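Local coordinates for protein glutaredoxin (Grx-1) (Archaeoglobus fulgidus, PDB 3IC4) that probably transfers electrons through thiol-disulfide exchange, as a small redox protein of the thioredoxin-fold glutaredoxin family, at residues K58-S61 with S65-V68; F31-R34 with D38-V41. All blocks are in the same frame, centred on the assembly; numbering follows the deposited sequence.

Contact 1: K58-S61 with S65-V68; sequences KVHS and SYSV
S65 meets H60 where the chain leaves helix 49-63 and doubles back beside its last turns, in the loop that a glutaredoxin of the thioredoxin fold sends on to strand 70-73. The carbonyl oxygen of S65 lies 3.2 Å from H60 CA in a CA-H...O contact, and it also sits at the edge of the imidazole, near the ring plane. The hydroxyl of S65 serves the loop itself: OG accepts from S67 N at 3.0 Å, with a nearly straight N-H...O angle of 162°, which makes an ST turn, and it is also hydrogen-bonded to the hydroxyl of S63. Next comes Y66, whose ring makes an offset stack with that of H60, the centroids 4.5 Å apart and the planes only 14° from parallel. The slip is such that Y66 OH, rather than the phenol ring, lies over the centre of the imidazole; a hydrogen bond between this OH and E57 probably helps fix the position. H60 CD2 in turn rides above the rim of the phenol, 3.4 Å from Y66 CZ. H60 reaches the stack because its CG is anti to the backbone N (chi1 174°). S67 contributes its carbonyl oxygen, 3.8 Å from V59 CG1. V68 then touches the CxxC segment (C22, C25), probably the redox site, and brings its CG1 to a loose 4.5 Å from V59 CG2.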
loop_
_atom_site.group_PDB
_atom_site.type_symbol
_atom_site.label_atom_id
_atom_site.label_comp_id
_atom_site.label_asym_id
_atom_site.label_seq_id
_atom_site.Cartn_x
_atom_site.Cartn_y
_atom_site.Cartn_z
ATOM N N LYS A 58 6.444 -7.359 -4.782
ATOM C CA LYS A 58 6.694 -6.597 -3.543
ATOM C C LYS A 58 5.571 -6.691 -2.506
ATOM O O LYS A 58 5.825 -6.939 -1.315
ATOM C CB LYS A 58 6.949 -5.170 -3.891
ATOM C CG LYS A 58 7.220 -4.230 -2.712
ATOM C CD LYS A 58 8.396 -4.656 -1.955
ATOM C CE LYS A 58 9.201 -3.507 -1.390
ATOM N NZ LYS A 58 10.526 -4.000 -0.944
ATOM N N VAL A 59 4.352 -6.523 -2.951
ATOM C CA VAL A 59 3.151 -6.723 -2.149
ATOM C C VAL A 59 3.189 -8.133 -1.491
ATOM O O VAL A 59 2.907 -8.277 -0.329
ATOM C CB VAL A 59 1.851 -6.588 -3.095
ATOM C CG1 VAL A 59 0.695 -7.476 -2.660
ATOM C CG2 VAL A 59 1.412 -5.198 -3.221
ATOM N N HIS A 60 3.544 -9.141 -2.276
ATOM C CA HIS A 60 3.613 -10.523 -1.813
ATOM C C HIS A 60 4.690 -10.675 -0.782
ATOM O O HIS A 60 4.516 -11.371 0.221
ATOM C CB HIS A 60 3.812 -11.454 -2.961
ATOM C CG HIS A 60 4.027 -12.858 -2.537
ATOM N ND1 HIS A 60 5.280 -13.389 -2.338
ATOM C CD2 HIS A 60 3.144 -13.830 -2.220
ATOM C CE1 HIS A 60 5.172 -14.641 -1.931
ATOM N NE2 HIS A 60 3.877 -14.933 -1.831
ATOM N N SER A 61 5.812 -9.999 -0.982
ATOM C CA SER A 61 6.904 -10.085 -0.029
ATOM C C SER A 61 6.553 -9.443 1.307
ATOM O O SER A 61 7.109 -9.832 2.316
ATOM C CB SER A 61 8.133 -9.444 -0.631
ATOM O OG SER A 61 8.134 -8.048 -0.510
ATOM N N SER A 65 0.608 -12.659 0.509
ATOM C CA SER A 65 -0.550 -12.880 -0.352
ATOM C C SER A 65 -0.424 -12.060 -1.665
ATOM O O SER A 65 0.516 -11.249 -1.844
ATOM C CB SER A 65 -1.857 -12.475 0.342
ATOM O OG SER A 65 -2.080 -11.085 0.199
ATOM N N TYR A 66 -1.321 -12.375 -2.589
ATOM C CA TYR A 66 -1.468 -11.538 -3.772
ATOM C C TYR A 66 -2.781 -10.749 -3.700
ATOM O O TYR A 66 -3.443 -10.498 -4.734
ATOM C CB TYR A 66 -1.407 -12.354 -5.045
ATOM C CG TYR A 66 -0.057 -12.945 -5.254
ATOM C CD1 TYR A 66 0.997 -12.178 -5.707
ATOM C CD2 TYR A 66 0.181 -14.244 -4.928
ATOM C CE1 TYR A 66 2.235 -12.718 -5.869
ATOM C CE2 TYR A 66 1.421 -14.801 -5.094
ATOM C CZ TYR A 66 2.463 -14.017 -5.559
ATOM O OH TYR A 66 3.685 -14.619 -5.684
ATOM N N SER A 67 -3.145 -10.337 -2.496
ATOM C CA SER A 67 -4.323 -9.476 -2.293
ATOM C C SER A 67 -3.966 -8.062 -1.878
ATOM O O SER A 67 -2.871 -7.760 -1.401
ATOM C CB SER A 67 -5.290 -10.100 -1.307
ATOM O OG SER A 67 -5.735 -11.350 -1.792
ATOM N N VAL A 68 -4.967 -7.203 -2.050
ATOM C CA VAL A 68 -4.868 -5.789 -1.663
ATOM C C VAL A 68 -6.231 -5.389 -1.061
ATOM O O VAL A 68 -7.201 -6.111 -1.263
ATOM C CB VAL A 68 -4.501 -4.846 -2.888
ATOM C CG1 VAL A 68 -3.050 -5.118 -3.380
ATOM C CG2 VAL A 68 -5.453 -5.104 -4.013
#

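Contact 2: F31-R34 with D38-V41; sequences FLKR and DFEV
The F39 ring presents one face to L32, whose CB stands almost exactly over its centre: 3.7 Å from L32 CB to the ring centroid and 5° off the ring normal, a CH-pi contact of nearly ideal alignment. Farther along the same leucine, one methyl reaches the near side of the ring, with L32 CD1 3.7 Å from F39 CD1. The leucine thus lies across the phenyl with its root centred and its branch over the CD1 margin, and its CG, anti to the carbonyl carbon (chi1 -68°), carries that branch along the ring. K33 meets the far end, where its CG is 4.0 Å from F39 CZ, and its backbone N approaches F39 CE2 obliquely at 3.9 Å. From the lysine side chain it is CG, near the root, that touches the ring; NZ forms a salt bridge with E30, one turn back on the helix. F39 also touches V14, and L32 touches M16, which extends the apolar packing to the neighbouring part of the sheet. Cutting F39 back to an alanine would probably open a gap beneath L32 CB and CD1 and leave the CG of K33 without its aromatic neighbour. This is helix-on-sheet packing within a beta-alpha-beta unit: helix 23-35 makes the crossover from strand 15-18 to the parallel strand 40-43, the N-terminal unit of the thioredoxin fold.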
loop_
_atom_site.group_PDB
_atom_site.type_symbol
_atom_site.label_atom_id
_atom_site.label_comp_id
_atom_site.label_asym_id
_atom_site.label_seq_id
_atom_site.Cartn_x
_atom_site.Cartn_y
_atom_site.Cartn_z
ATOM N N PHE A 31 -9.771 6.227 4.549
ATOM C CA PHE A 31 -9.316 6.134 5.931
ATOM C C PHE A 31 -8.045 6.922 6.159
ATOM O O PHE A 31 -7.918 7.648 7.137
ATOM C CB PHE A 31 -9.116 4.662 6.353
ATOM C CG PHE A 31 -8.486 4.503 7.735
ATOM C CD1 PHE A 31 -9.257 4.535 8.872
ATOM C CD2 PHE A 31 -7.128 4.397 7.875
ATOM C CE1 PHE A 31 -8.659 4.496 10.135
ATOM C CE2 PHE A 31 -6.544 4.345 9.110
ATOM C CZ PHE A 31 -7.302 4.417 10.222
ATOM N N LEU A 32 -7.062 6.683 5.292
ATOM C CA LEU A 32 -5.741 7.301 5.419
ATOM C C LEU A 32 -5.859 8.783 5.252
ATOM O O LEU A 32 -5.206 9.540 5.969
ATOM C CB LEU A 32 -4.757 6.698 4.404
ATOM C CG LEU A 32 -4.367 5.231 4.652
ATOM C CD1 LEU A 32 -3.559 4.749 3.497
ATOM C CD2 LEU A 32 -3.690 5.038 5.992
ATOM N N LYS A 33 -6.717 9.226 4.340
ATOM C CA LYS A 33 -6.899 10.675 4.144
ATOM C C LYS A 33 -7.416 11.343 5.379
ATOM O O LYS A 33 -6.990 12.458 5.728
ATOM C CB LYS A 33 -7.875 10.961 2.996
ATOM C CG LYS A 33 -7.247 10.690 1.656
ATOM C CD LYS A 33 -8.146 10.555 0.408
ATOM C CE LYS A 33 -9.049 11.632 0.115
ATOM N NZ LYS A 33 -9.739 11.380 -1.224
ATOM N N ARG A 34 -8.408 10.709 5.985
ATOM C CA ARG A 34 -9.092 11.223 7.168
ATOM C C ARG A 34 -8.141 11.202 8.382
ATOM O O ARG A 34 -8.142 12.104 9.230
ATOM C CB ARG A 34 -10.360 10.386 7.382
ATOM C CG ARG A 34 -11.153 10.760 8.580
ATOM C CD ARG A 34 -12.654 10.500 8.407
ATOM N NE ARG A 34 -13.386 11.114 9.554
ATOM C CZ ARG A 34 -13.965 12.335 9.635
ATOM N NH1 ARG A 34 -13.976 13.202 8.606
ATOM N NH2 ARG A 34 -14.578 12.693 10.780
ATOM N N ASP A 38 0.867 11.600 6.624
ATOM C CA ASP A 38 1.514 11.636 5.328
ATOM C C ASP A 38 1.537 10.198 4.904
ATOM O O ASP A 38 2.017 9.370 5.653
ATOM C CB ASP A 38 2.995 12.105 5.399
ATOM C CG ASP A 38 3.155 13.604 5.464
ATOM O OD1 ASP A 38 2.119 14.322 5.527
ATOM O OD2 ASP A 38 4.353 14.078 5.454
ATOM N N PHE A 39 1.033 9.901 3.710
ATOM C CA PHE A 39 1.087 8.584 3.146
ATOM C C PHE A 39 1.204 8.686 1.624
ATOM O O PHE A 39 0.960 9.731 1.003
ATOM C CB PHE A 39 -0.158 7.760 3.547
ATOM C CG PHE A 39 -1.414 8.167 2.800
ATOM C CD1 PHE A 39 -1.836 7.464 1.684
ATOM C CD2 PHE A 39 -2.109 9.269 3.184
ATOM C CE1 PHE A 39 -3.006 7.830 0.978
ATOM C CE2 PHE A 39 -3.266 9.671 2.483
ATOM C CZ PHE A 39 -3.696 8.937 1.380
ATOM N N GLU A 40 1.651 7.591 1.039
ATOM C CA GLU A 40 1.745 7.444 -0.374
ATOM C C GLU A 40 0.911 6.237 -0.814
ATOM O O GLU A 40 0.778 5.266 -0.061
ATOM C CB GLU A 40 3.220 7.319 -0.785
ATOM C CG GLU A 40 4.060 8.500 -0.270
ATOM C CD GLU A 40 3.656 9.844 -0.879
ATOM O OE1 GLU A 40 3.122 9.879 -1.990
ATOM O OE2 GLU A 40 3.861 10.895 -0.226
ATOM N N VAL A 41 0.445 6.272 -2.051
ATOM C CA VAL A 41 -0.330 5.130 -2.632
ATOM C C VAL A 41 0.268 4.727 -3.979
ATOM O O VAL A 41 0.641 5.604 -4.781
ATOM C CB VAL A 41 -1.865 5.400 -2.818
ATOM C CG1 VAL A 41 -2.208 6.604 -3.719
ATOM C CG2 VAL A 41 -2.574 4.134 -3.407
#

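Followed from the N terminus, the chain runs through strand 15-18 and helix 23-35, then turns into strand 40-43; contact 2 closes this first short loop. Helix 49-63 follows, and contact 1 closes a second short loop where that helix gives way to the approach to strand 70-73. The two are in series, neither nested nor crossed, and illustrate how a small fold can make short-range contacts at successive helix exits. The centres of contact 1 and contact 2 are about 19 Å apart, on opposite sides of the chain's centre. Their nearest atoms are about 9 Å apart. Contact 2 ties helix 23-35 to edge strand 40-43; contact 1 ties helix 49-63 to the loop entering antiparallel strand 70-73.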